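Local coordinates for protein endo-1,4-beta-xylanase (Pseudoalteromonas haloplanktis, PDB 1H12) that hydrolyses internal beta-1,4 linkages of xylan as a cold-adapted family 8 glycoside hydrolase, and may also cleave related beta-1,4-glucans, at residues Thr54-Tyr59 against Asn131-Lys136; Ile64-Ile67 against Asp73-Arg76; Trp82-Ala87 against Glu94-Leu99; Asn98-Ala103 against Gly120-Lys125. All coordinates share one frame; numbering follows the deposited sequence.

Contact 1: residues Thr54-Tyr59 against Asn131-Lys136; sequences TENGVY and NGFVYK
Glu55 and Asn56 both press on the edge of the Phe133 ring, and this small patch is the close-packed part of the contact. The aliphatic stem of Glu55 does the touching, CG coming 3.9 Å from Phe133 CD1, while its carboxylate plane is tilted 66° to the ring and OE2 turns to the hydroxyl of Tyr53. Asn56 arrives at the far end of the ring, where its OD1 lies 3.8 Å from Phe133 CZ. In Phe133 CG stands anti to the carbonyl carbon (chi1 -66°), which swings the ring out from its own backbone toward the turn. The other side is loose and watery. The backbones do not pair, Glu55 CA and Phe133 CA being 6.9 Å apart. A water spans the gap instead, donating to Thr54 O at 2.8 Å and to Gly132 O at 2.7 Å. Tyr53 adds a second link, since its hydroxyl also meets Val134 N. The Glu55-Val58 segment is a type I' turn closed by two backbone hydrogen bonds, the classic two-residue beta hairpin. It brings strand 50-55, one border of the five-stranded antiparallel sheet, close to the start of the other border strand, 134-136.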
loop_
_atom_site.group_PDB
_atom_site.type_symbol
_atom_site.label_atom_id
_atom_site.label_comp_id
_atom_site.label_asym_id
_atom_site.label_seq_id
_atom_site.Cartn_x
_atom_site.Cartn_y
_atom_site.Cartn_z
ATOM N N THR A 54 6.690 10.460 -23.153
ATOM C CA THR A 54 7.523 11.212 -24.072
ATOM C C THR A 54 6.873 12.553 -24.391
ATOM O O THR A 54 5.646 12.696 -24.299
ATOM C CB THR A 54 7.730 10.446 -25.372
ATOM O OG1 THR A 54 6.480 10.320 -26.074
ATOM C CG2 THR A 54 8.271 9.032 -25.110
ATOM N N GLU A 55 7.697 13.529 -24.743
ATOM C CA GLU A 55 7.223 14.852 -25.124
ATOM C C GLU A 55 7.851 15.230 -26.439
ATOM O O GLU A 55 9.091 15.300 -26.534
ATOM C CB GLU A 55 7.546 15.927 -24.072
ATOM C CG GLU A 55 6.757 15.736 -22.781
ATOM C CD GLU A 55 6.983 16.765 -21.726
ATOM O OE1 GLU A 55 8.056 17.463 -21.779
ATOM O OE2 GLU A 55 6.124 16.909 -20.808
ATOM N N ASN A 56 7.046 15.401 -27.457
ATOM C CA ASN A 56 7.568 15.699 -28.794
ATOM C C ASN A 56 8.617 14.710 -29.256
ATOM O O ASN A 56 9.611 15.069 -29.867
ATOM C CB ASN A 56 8.011 17.155 -28.934
ATOM C CG ASN A 56 6.853 18.120 -28.789
ATOM O OD1 ASN A 56 5.764 17.907 -29.349
ATOM N ND2 ASN A 56 6.999 19.083 -28.001
ATOM N N GLY A 57 8.390 13.439 -28.921
ATOM C CA GLY A 57 9.260 12.347 -29.312
ATOM C C GLY A 57 10.464 12.144 -28.454
ATOM O O GLY A 57 11.267 11.242 -28.715
ATOM N N VAL A 58 10.661 12.992 -27.445
ATOM C CA VAL A 58 11.811 12.913 -26.536
ATOM C C VAL A 58 11.355 12.162 -25.288
ATOM O O VAL A 58 10.426 12.553 -24.607
ATOM C CB VAL A 58 12.307 14.281 -26.172
ATOM C CG1 VAL A 58 13.467 14.205 -25.233
ATOM C CG2 VAL A 58 12.671 15.133 -27.403
ATOM N N TYR A 59 12.042 11.072 -24.970
ATOM C CA TYR A 59 11.773 10.320 -23.767
ATOM C C TYR A 59 12.013 11.124 -22.540
ATOM O O TYR A 59 13.070 11.790 -22.416
ATOM C CB TYR A 59 12.649 9.051 -23.756
ATOM C CG TYR A 59 12.514 8.326 -22.436
ATOM C CD1 TYR A 59 11.378 7.598 -22.134
ATOM C CD2 TYR A 59 13.449 8.489 -21.442
ATOM C CE1 TYR A 59 11.197 7.047 -20.855
ATOM C CE2 TYR A 59 13.287 7.896 -20.172
ATOM C CZ TYR A 59 12.150 7.211 -19.877
ATOM O OH TYR A 59 11.984 6.704 -18.618
ATOM N N ASN A 131 -3.539 16.634 -26.183
ATOM C CA ASN A 131 -2.365 16.642 -27.011
ATOM C C ASN A 131 -1.273 15.690 -26.534
ATOM O O ASN A 131 -0.206 15.648 -27.142
ATOM C CB ASN A 131 -1.829 18.062 -27.134
ATOM C CG ASN A 131 -2.851 19.002 -27.641
ATOM O OD1 ASN A 131 -3.581 18.684 -28.590
ATOM N ND2 ASN A 131 -2.978 20.194 -27.011
ATOM N N GLY A 132 -1.550 14.912 -25.483
ATOM C CA GLY A 132 -0.609 13.942 -24.949
ATOM C C GLY A 132 0.328 14.443 -23.864
ATOM O O GLY A 132 1.200 13.674 -23.462
ATOM N N PHE A 133 0.151 15.651 -23.355
ATOM C CA PHE A 133 1.054 16.186 -22.363
ATOM C C PHE A 133 0.454 16.072 -20.948
ATOM O O PHE A 133 -0.753 16.253 -20.752
ATOM C CB PHE A 133 1.379 17.655 -22.653
ATOM C CG PHE A 133 2.153 17.853 -23.933
ATOM C CD1 PHE A 133 3.499 17.612 -23.980
ATOM C CD2 PHE A 133 1.532 18.297 -25.088
ATOM C CE1 PHE A 133 4.227 17.805 -25.126
ATOM C CE2 PHE A 133 2.248 18.486 -26.241
ATOM C CZ PHE A 133 3.588 18.238 -26.266
ATOM N N VAL A 134 1.304 15.812 -19.970
ATOM C CA VAL A 134 0.856 15.585 -18.620
ATOM C C VAL A 134 0.413 16.862 -17.924
ATOM O O VAL A 134 0.984 17.938 -18.129
ATOM C CB VAL A 134 1.957 14.872 -17.831
ATOM C CG1 VAL A 134 3.181 15.710 -17.565
ATOM C CG2 VAL A 134 1.426 14.223 -16.590
ATOM N N TYR A 135 -0.618 16.744 -17.081
ATOM C CA TYR A 135 -1.066 17.862 -16.254
ATOM C C TYR A 135 -1.713 17.315 -15.017
ATOM O O TYR A 135 -2.115 16.151 -14.932
ATOM C CB TYR A 135 -2.049 18.793 -17.020
ATOM C CG TYR A 135 -3.407 18.192 -17.243
ATOM C CD1 TYR A 135 -3.612 17.231 -18.230
ATOM C CD2 TYR A 135 -4.489 18.518 -16.438
ATOM C CE1 TYR A 135 -4.863 16.635 -18.400
ATOM C CE2 TYR A 135 -5.723 17.977 -16.619
ATOM C CZ TYR A 135 -5.934 17.029 -17.605
ATOM O OH TYR A 135 -7.168 16.412 -17.768
ATOM N N LYS A 136 -1.766 18.156 -14.007
ATOM C CA LYS A 136 -2.376 17.795 -12.719
ATOM C C LYS A 136 -3.872 18.046 -12.745
ATOM O O LYS A 136 -4.356 19.155 -13.020
ATOM C CB LYS A 136 -1.770 18.636 -11.589
ATOM C CG LYS A 136 -0.269 18.421 -11.424
ATOM C CD LYS A 136 0.347 19.227 -10.314
ATOM C CE LYS A 136 1.810 18.896 -10.058
ATOM N NZ LYS A 136 2.665 19.381 -11.206
HETATM O O HOH W 1 2.998 12.015 -24.709
#

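Contact 2: residues Ile64-Ile67 against Asp73-Arg76; sequences IKAI and DDIR
Ala66 and Asp74 form a hydrogen-bonded antiparallel pair: Ala66 N donates to Asp74 O at 2.8 Å, and Asp74 N returns a straighter bond to Ala66 O at 3.1 Å. Arg76 then grips the Asp74 carboxylate side-on, NE to OD1 at 2.8 Å and NH2 to the syn lone pair of OD2 at 2.9 Å. Asp74 reaches this clamp because its CG sits between the backbone N and carbonyl carbon (chi1 63°). A water bridges the two strands, donating to Ala66 O and to Asp74 OD1. The Ala66 methyl lies against the clamp, CB 3.2 Å from Asp74 OD1 and 3.9 Å from Arg76 NE. With Arg76 cut back to an alanine, the Asp74 carboxylate would probably lose this charged mate and the Ala66 methyl some of its cover. Farther out, Asp73 OD1 packs on Ile67 CA while accepting from Asn68 N, and another water joins Asp73 OD2 to Lys65 NZ. The hairpin is splayed, the axes of segments 64-66 and 74-76 at 120°. Tyr380 of helix 379-392 packs on Ala66 and Arg76, helix 93-107 touches Ile64 and Ile75, strand 123-128 continues the sheet beside Ile75, and Arg76 is the N-cap residue of helix 77-89.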
loop_
_atom_site.group_PDB
_atom_site.type_symbol
_atom_site.label_atom_id
_atom_site.label_comp_id
_atom_site.label_asym_id
_atom_site.label_seq_id
_atom_site.Cartn_x
_atom_site.Cartn_y
_atom_site.Cartn_z
ATOM N N ILE A 64 3.206 4.532 -13.799
ATOM C CA ILE A 64 2.240 3.457 -13.594
ATOM C C ILE A 64 0.905 4.041 -14.023
ATOM O O ILE A 64 0.411 5.034 -13.502
ATOM C CB ILE A 64 2.238 2.974 -12.152
ATOM C CG1 ILE A 64 3.586 2.351 -11.760
ATOM C CG2 ILE A 64 1.092 1.983 -11.914
ATOM C CD1 ILE A 64 4.046 1.179 -12.601
ATOM N N LYS A 65 0.302 3.409 -15.039
ATOM C CA LYS A 65 -0.928 3.878 -15.629
ATOM C C LYS A 65 -2.134 3.334 -14.892
ATOM O O LYS A 65 -2.366 2.116 -14.856
ATOM C CB LYS A 65 -0.985 3.480 -17.109
ATOM C CG LYS A 65 -2.198 4.081 -17.830
ATOM C CD LYS A 65 -2.302 3.667 -19.303
ATOM C CE LYS A 65 -1.192 4.176 -20.128
ATOM N NZ LYS A 65 -1.477 3.875 -21.639
ATOM N N ALA A 66 -2.945 4.229 -14.338
ATOM C CA ALA A 66 -4.183 3.855 -13.685
ATOM C C ALA A 66 -5.286 3.796 -14.736
ATOM O O ALA A 66 -6.086 4.683 -14.941
ATOM C CB ALA A 66 -4.534 4.832 -12.539
ATOM N N ILE A 67 -5.280 2.687 -15.444
ATOM C CA ILE A 67 -6.249 2.393 -16.489
ATOM C C ILE A 67 -7.616 2.472 -15.892
ATOM O O ILE A 67 -7.875 1.981 -14.799
ATOM C CB ILE A 67 -5.964 1.015 -17.073
ATOM C CG1 ILE A 67 -4.585 1.062 -17.794
ATOM C CG2 ILE A 67 -7.045 0.583 -18.020
ATOM C CD1 ILE A 67 -4.014 -0.249 -18.130
ATOM N N ASP A 73 -8.228 7.014 -18.419
ATOM C CA ASP A 73 -7.005 6.610 -17.739
ATOM C C ASP A 73 -6.396 7.828 -17.021
ATOM O O ASP A 73 -6.413 8.952 -17.550
ATOM C CB ASP A 73 -5.978 6.122 -18.757
ATOM C CG ASP A 73 -6.385 4.861 -19.485
ATOM O OD1 ASP A 73 -7.357 4.197 -19.074
ATOM O OD2 ASP A 73 -5.678 4.532 -20.453
ATOM N N ASP A 74 -5.802 7.603 -15.871
ATOM C CA ASP A 74 -5.112 8.652 -15.150
ATOM C C ASP A 74 -3.862 8.078 -14.511
ATOM O O ASP A 74 -3.492 6.942 -14.800
ATOM C CB ASP A 74 -6.062 9.401 -14.227
ATOM C CG ASP A 74 -6.682 8.561 -13.135
ATOM O OD1 ASP A 74 -6.040 7.642 -12.644
ATOM O OD2 ASP A 74 -7.853 8.824 -12.716
ATOM N N ILE A 75 -3.180 8.901 -13.722
ATOM C CA ILE A 75 -1.873 8.521 -13.172
ATOM C C ILE A 75 -1.920 8.929 -11.698
ATOM O O ILE A 75 -2.245 10.083 -11.395
ATOM C CB ILE A 75 -0.736 9.256 -13.900
ATOM C CG1 ILE A 75 -0.854 9.052 -15.415
ATOM C CG2 ILE A 75 0.588 8.825 -13.340
ATOM C CD1 ILE A 75 0.112 9.900 -16.207
ATOM N N ARG A 76 -1.638 7.990 -10.803
ATOM C CA ARG A 76 -1.840 8.177 -9.371
ATOM C C ARG A 76 -0.539 8.002 -8.599
ATOM O O ARG A 76 0.340 7.206 -8.933
ATOM C CB ARG A 76 -2.907 7.198 -8.884
ATOM C CG ARG A 76 -4.254 7.484 -9.517
ATOM C CD ARG A 76 -5.369 6.548 -9.163
ATOM N NE ARG A 76 -6.527 6.914 -9.975
ATOM C CZ ARG A 76 -7.781 6.867 -9.594
ATOM N NH1 ARG A 76 -8.144 6.338 -8.416
ATOM N NH2 ARG A 76 -8.698 7.306 -10.453
HETATM O O HOH W 2 -0.445 5.344 -10.929
HETATM O O HOH W 3 -3.637 5.946 -21.656
HETATM O O HOH W 4 -7.861 5.429 -12.721
#

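Contact 3: residues Trp82-Ala87 against Glu94-Leu99; sequences WGMTAA and EEFDNL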
loop_
_atom_site.group_PDB
_atom_site.type_symbol
_atom_site.label_atom_id
_atom_site.label_comp_id
_atom_site.label_asym_id
_atom_site.label_seq_id
_atom_site.Cartn_x
_atom_site.Cartn_y
_atom_site.Cartn_z
ATOM N N TRP A 82 4.000 2.460 -5.294
ATOM C CA TRP A 82 3.964 1.013 -5.201
ATOM C C TRP A 82 4.882 0.405 -6.234
ATOM O O TRP A 82 5.621 -0.565 -5.946
ATOM C CB TRP A 82 2.542 0.479 -5.328
ATOM C CG TRP A 82 1.614 0.887 -4.240
ATOM C CD1 TRP A 82 1.942 1.249 -2.971
ATOM C CD2 TRP A 82 0.189 0.992 -4.322
ATOM N NE1 TRP A 82 0.802 1.563 -2.266
ATOM C CE2 TRP A 82 -0.275 1.417 -3.058
ATOM C CE3 TRP A 82 -0.749 0.819 -5.343
ATOM C CZ2 TRP A 82 -1.613 1.647 -2.791
ATOM C CZ3 TRP A 82 -2.072 1.053 -5.087
ATOM C CH2 TRP A 82 -2.495 1.443 -3.814
ATOM N N GLY A 83 4.879 0.951 -7.448
ATOM C CA GLY A 83 5.774 0.454 -8.488
ATOM C C GLY A 83 7.239 0.644 -8.145
ATOM O O GLY A 83 8.054 -0.238 -8.383
ATOM N N MET A 84 7.583 1.799 -7.580
ATOM C CA MET A 84 8.949 2.004 -7.106
ATOM C C MET A 84 9.328 1.005 -6.020
ATOM O O MET A 84 10.452 0.485 -5.978
ATOM C CB MET A 84 9.117 3.436 -6.576
ATOM C CG MET A 84 9.197 4.493 -7.682
ATOM S SD MET A 84 9.003 6.168 -7.083
ATOM C CE MET A 84 10.338 6.253 -5.874
ATOM N N THR A 85 8.404 0.743 -5.114
ATOM C CA THR A 85 8.641 -0.194 -4.043
ATOM C C THR A 85 8.922 -1.594 -4.597
ATOM O O THR A 85 9.853 -2.272 -4.188
ATOM C CB THR A 85 7.483 -0.168 -3.053
ATOM O OG1 THR A 85 7.351 1.135 -2.504
ATOM C CG2 THR A 85 7.706 -1.127 -1.906
ATOM N N ALA A 86 8.100 -2.024 -5.548
ATOM C CA ALA A 86 8.335 -3.306 -6.158
ATOM C C ALA A 86 9.689 -3.372 -6.826
ATOM O O ALA A 86 10.429 -4.367 -6.717
ATOM C CB ALA A 86 7.220 -3.610 -7.166
ATOM N N ALA A 87 10.036 -2.318 -7.565
ATOM C CA ALA A 87 11.317 -2.295 -8.271
ATOM C C ALA A 87 12.497 -2.419 -7.315
ATOM O O ALA A 87 13.429 -3.171 -7.564
ATOM C CB ALA A 87 11.383 -1.010 -9.120
ATOM N N GLU A 94 16.697 0.694 -13.131
ATOM C CA GLU A 94 16.248 1.538 -14.213
ATOM C C GLU A 94 14.765 1.851 -14.058
ATOM O O GLU A 94 14.335 2.998 -14.267
ATOM C CB GLU A 94 16.496 0.885 -15.582
ATOM N N GLU A 95 13.987 0.821 -13.794
ATOM C CA GLU A 95 12.534 0.995 -13.605
ATOM C C GLU A 95 12.265 1.946 -12.457
ATOM O O GLU A 95 11.404 2.833 -12.572
ATOM C CB GLU A 95 11.874 -0.362 -13.392
ATOM C CG GLU A 95 11.854 -1.290 -14.613
ATOM C CD GLU A 95 13.129 -2.068 -14.827
ATOM O OE1 GLU A 95 14.148 -1.959 -14.138
ATOM O OE2 GLU A 95 13.043 -2.930 -15.727
ATOM N N PHE A 96 12.952 1.741 -11.340
ATOM C CA PHE A 96 12.824 2.620 -10.185
ATOM C C PHE A 96 13.102 4.058 -10.594
ATOM O O PHE A 96 12.309 4.978 -10.301
ATOM C CB PHE A 96 13.764 2.181 -9.086
ATOM C CG PHE A 96 13.629 2.966 -7.812
ATOM C CD1 PHE A 96 14.132 4.247 -7.700
ATOM C CD2 PHE A 96 12.998 2.389 -6.731
ATOM C CE1 PHE A 96 13.944 4.957 -6.537
ATOM C CE2 PHE A 96 12.857 3.072 -5.560
ATOM C CZ PHE A 96 13.328 4.367 -5.453
ATOM N N ASP A 97 14.226 4.272 -11.235
ATOM C CA ASP A 97 14.678 5.615 -11.558
ATOM C C ASP A 97 13.733 6.304 -12.539
ATOM O O ASP A 97 13.462 7.486 -12.434
ATOM C CB ASP A 97 16.081 5.579 -12.122
ATOM C CG ASP A 97 17.149 5.320 -11.095
ATOM O OD1 ASP A 97 16.823 5.228 -9.890
ATOM O OD2 ASP A 97 18.340 5.190 -11.475
ATOM N N ASN A 98 13.217 5.547 -13.499
ATOM C CA ASN A 98 12.298 6.110 -14.456
ATOM C C ASN A 98 10.998 6.562 -13.819
ATOM O O ASN A 98 10.413 7.587 -14.179
ATOM C CB ASN A 98 12.043 5.146 -15.631
ATOM C CG ASN A 98 13.249 4.931 -16.525
ATOM O OD1 ASN A 98 14.177 5.753 -16.543
ATOM N ND2 ASN A 98 13.213 3.836 -17.278
ATOM N N LEU A 99 10.503 5.754 -12.858
ATOM C CA LEU A 99 9.307 6.129 -12.117
ATOM C C LEU A 99 9.571 7.313 -11.200
ATOM O O LEU A 99 8.732 8.220 -11.088
ATOM C CB LEU A 99 8.803 4.936 -11.276
ATOM C CG LEU A 99 8.224 3.761 -12.064
ATOM C CD1 LEU A 99 7.882 2.657 -11.079
ATOM C CD2 LEU A 99 6.995 4.149 -12.866
#
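Where Met84 packs against Phe96 and Leu99, none of the polar bonds runs between the two segments; the shortest backbone bonds within them include Ala86 N to Trp82 O at 2.9 Å. The join itself is apolar, and Met84 is its centre. Its CG lies over one face of the Phe96 ring, and beyond it the chain bends at chi3 (57°), which curls the terminal methyl back until CE is 3.6 Å from Phe96 CZ. The sulfur takes part in a Met-aromatic contact, SD standing 5.2 Å from the ring centroid. The same CG also meets Leu99, the two side chains running past each other in opposite directions, CG 3.6 Å from Leu99 CB. Phe96 has CG anti to its own N (chi1 -176°), an orientation that carries the ring across to the first helix, where CD2 reaches the Met84 carbonyl oxygen at 3.3 Å. Ala87 CB sits at the ring edge, 4.0 Å from Phe96 CB. Were Phe96 a leucine, Met84 would probably lose the flat face it lies on, its thioether end less firmly held. Gly83 allows the close approach: Leu99 CD1 rests 3.6 Å from Gly83 C, where a beta carbon would come tightly against that methyl. Trp160 meets Phe96 edge-to-face, and Phe149 of helix 143-160 packs on Met84. With segment axes 8.5 Å apart and 157° between their directions, the pair is an antiparallel helical hairpin, consistent with the (alpha/alpha)6 barrel known for family 8 glycoside hydrolases.

Contact 4: residues Asn98-Ala103 against Gly120-Lys125; sequences NLWRFA and GVYAWK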
loop_
_atom_site.group_PDB
_atom_site.type_symbol
_atom_site.label_atom_id
_atom_site.label_comp_id
_atom_site.label_asym_id
_atom_site.label_seq_id
_atom_site.Cartn_x
_atom_site.Cartn_y
_atom_site.Cartn_z
ATOM N N ASN A 98 13.217 5.547 -13.499
ATOM C CA ASN A 98 12.298 6.110 -14.456
ATOM C C ASN A 98 10.998 6.562 -13.819
ATOM O O ASN A 98 10.413 7.587 -14.179
ATOM C CB ASN A 98 12.043 5.146 -15.631
ATOM C CG ASN A 98 13.249 4.931 -16.525
ATOM O OD1 ASN A 98 14.177 5.753 -16.543
ATOM N ND2 ASN A 98 13.213 3.836 -17.278
ATOM N N LEU A 99 10.503 5.754 -12.858
ATOM C CA LEU A 99 9.307 6.129 -12.117
ATOM C C LEU A 99 9.571 7.313 -11.200
ATOM O O LEU A 99 8.732 8.220 -11.088
ATOM C CB LEU A 99 8.803 4.936 -11.276
ATOM C CG LEU A 99 8.224 3.761 -12.064
ATOM C CD1 LEU A 99 7.882 2.657 -11.079
ATOM C CD2 LEU A 99 6.995 4.149 -12.866
ATOM N N TRP A 100 10.689 7.326 -10.489
ATOM C CA TRP A 100 10.975 8.415 -9.557
ATOM C C TRP A 100 11.194 9.735 -10.314
ATOM O O TRP A 100 10.722 10.787 -9.897
ATOM C CB TRP A 100 12.158 8.069 -8.644
ATOM C CG TRP A 100 12.526 9.138 -7.689
ATOM C CD1 TRP A 100 13.755 9.664 -7.528
ATOM C CD2 TRP A 100 11.655 9.890 -6.810
ATOM N NE1 TRP A 100 13.727 10.687 -6.618
ATOM C CE2 TRP A 100 12.442 10.836 -6.163
ATOM C CE3 TRP A 100 10.280 9.861 -6.490
ATOM C CZ2 TRP A 100 11.892 11.790 -5.302
ATOM C CZ3 TRP A 100 9.758 10.776 -5.628
ATOM C CH2 TRP A 100 10.550 11.752 -5.039
ATOM N N ARG A 101 11.850 9.652 -11.490
ATOM C CA ARG A 101 12.044 10.845 -12.266
ATOM C C ARG A 101 10.715 11.488 -12.614
ATOM O O ARG A 101 10.546 12.721 -12.581
ATOM C CB ARG A 101 12.825 10.516 -13.546
ATOM C CG ARG A 101 13.433 11.736 -14.241
ATOM C CD ARG A 101 14.071 11.428 -15.604
ATOM N NE ARG A 101 15.019 10.333 -15.473
ATOM C CZ ARG A 101 14.817 9.070 -15.843
ATOM N NH1 ARG A 101 13.827 8.730 -16.655
ATOM N NH2 ARG A 101 15.664 8.126 -15.417
ATOM N N PHE A 102 9.739 10.655 -13.000
ATOM C CA PHE A 102 8.402 11.150 -13.324
ATOM C C PHE A 102 7.743 11.792 -12.134
ATOM O O PHE A 102 7.133 12.864 -12.216
ATOM C CB PHE A 102 7.555 9.978 -13.817
ATOM C CG PHE A 102 6.167 10.369 -14.266
ATOM C CD1 PHE A 102 5.117 10.530 -13.347
ATOM C CD2 PHE A 102 5.913 10.585 -15.606
ATOM C CE1 PHE A 102 3.890 10.922 -13.773
ATOM C CE2 PHE A 102 4.643 10.976 -16.015
ATOM C CZ PHE A 102 3.654 11.148 -15.099
ATOM N N ALA A 103 7.809 11.135 -10.994
ATOM C CA ALA A 103 7.136 11.636 -9.786
ATOM C C ALA A 103 7.709 13.007 -9.410
ATOM O O ALA A 103 6.945 13.952 -9.153
ATOM C CB ALA A 103 7.314 10.653 -8.637
ATOM N N GLY A 120 5.316 20.948 -1.910
ATOM C CA GLY A 120 6.089 19.735 -1.861
ATOM C C GLY A 120 5.342 18.442 -1.707
ATOM O O GLY A 120 5.975 17.396 -1.656
ATOM N N VAL A 121 4.009 18.475 -1.611
ATOM C CA VAL A 121 3.238 17.231 -1.617
ATOM C C VAL A 121 3.008 16.796 -3.066
ATOM O O VAL A 121 3.207 17.589 -3.987
ATOM C CB VAL A 121 1.919 17.311 -0.814
ATOM C CG1 VAL A 121 2.177 17.967 0.558
ATOM C CG2 VAL A 121 0.804 18.010 -1.539
ATOM N N TYR A 122 2.584 15.566 -3.244
ATOM C CA TYR A 122 2.497 14.963 -4.567
ATOM C C TYR A 122 1.052 14.850 -5.007
ATOM O O TYR A 122 0.221 14.185 -4.364
ATOM C CB TYR A 122 3.244 13.596 -4.541
ATOM C CG TYR A 122 4.750 13.777 -4.535
ATOM C CD1 TYR A 122 5.399 14.373 -3.494
ATOM C CD2 TYR A 122 5.489 13.437 -5.656
ATOM C CE1 TYR A 122 6.759 14.659 -3.570
ATOM C CE2 TYR A 122 6.831 13.675 -5.737
ATOM C CZ TYR A 122 7.483 14.328 -4.706
ATOM O OH TYR A 122 8.801 14.648 -4.849
ATOM N N ALA A 123 0.746 15.524 -6.097
ATOM C CA ALA A 123 -0.612 15.576 -6.659
ATOM C C ALA A 123 -1.096 14.173 -6.991
ATOM O O ALA A 123 -0.460 13.454 -7.753
ATOM C CB ALA A 123 -0.551 16.406 -7.922
ATOM N N TRP A 124 -2.243 13.804 -6.436
ATOM C CA TRP A 124 -2.661 12.414 -6.490
ATOM C C TRP A 124 -3.117 11.950 -7.847
ATOM O O TRP A 124 -3.071 10.762 -8.120
ATOM C CB TRP A 124 -3.679 12.070 -5.418
ATOM C CG TRP A 124 -5.102 12.375 -5.758
ATOM C CD1 TRP A 124 -5.774 13.541 -5.590
ATOM C CD2 TRP A 124 -6.064 11.440 -6.296
ATOM N NE1 TRP A 124 -7.087 13.376 -5.956
ATOM C CE2 TRP A 124 -7.279 12.087 -6.384
ATOM C CE3 TRP A 124 -5.998 10.109 -6.676
ATOM C CZ2 TRP A 124 -8.447 11.444 -6.817
ATOM C CZ3 TRP A 124 -7.103 9.475 -7.116
ATOM C CH2 TRP A 124 -8.339 10.139 -7.173
ATOM N N LYS A 125 -3.607 12.883 -8.671
ATOM C CA LYS A 125 -4.180 12.535 -9.966
ATOM C C LYS A 125 -3.684 13.437 -11.077
ATOM O O LYS A 125 -3.936 14.656 -11.060
ATOM C CB LYS A 125 -5.701 12.581 -9.929
ATOM C CG LYS A 125 -6.353 12.017 -11.148
ATOM C CD LYS A 125 -7.881 12.218 -11.204
ATOM C CE LYS A 125 -8.555 11.295 -10.340
ATOM N NZ LYS A 125 -10.108 11.550 -10.639
#
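Trp100 and Tyr122 meet at the outer ends of their rings, the side chains crossing at about a right angle. The benzo part of the indole does the touching: CH2 comes 3.4 Å from Tyr122 OH and 4.0 Å from Tyr122 CZ, with CZ3 a little farther off. Trp100 extends outward because its CG lies opposite the backbone N (chi1 179°), which directs the indole away from the helix toward the second segment. The pyrrole side looks elsewhere, NE1 bonding to Asp171, so that the rotation of the indole is fixed at one end by a hydrogen bond and packed at the other. Tyr122 sets out toward the helix, with CG anti to the carbonyl carbon (chi1 -75°), and brings the edge of its ring to the Ala103 carbonyl carbon, which lies in the ring plane. Ala103 O is 3.4 Å from Tyr122 CE2, and the Ala103 methyl comes to 4.2 Å from the same CE2. Met175 of helix 168-182 packs on both aromatic residues; the rings of Phe149 and Tyr122 also meet, their planes at about 55°. All three touching residues are buried. This buried Trp-Tyr contact joins helix 93-107 to the chain entering strand 123-128, where the helical body of this family 8 fold meets its antiparallel sheet.

In the fold
From the N terminus, strands 50-55 and 58-66 come first, and contact 1 later brings the turn between them against residues 131-136, enclosing the other three contacts in one long excursion of the chain. Contact 2 closes first, a short hairpin loop joining strands 58-66 and 74-76. Helix 77-89 follows directly, and contact 3 closes the next small loop by folding helix 93-107 back on it. Contact 4 starts where contact 3 ends, sharing Asn98 and Leu99, and closes a wider loop that ties this helix to the chain entering strand 123-128. That strand belongs to the sheet whose border strands come close, without pairing, at contact 1.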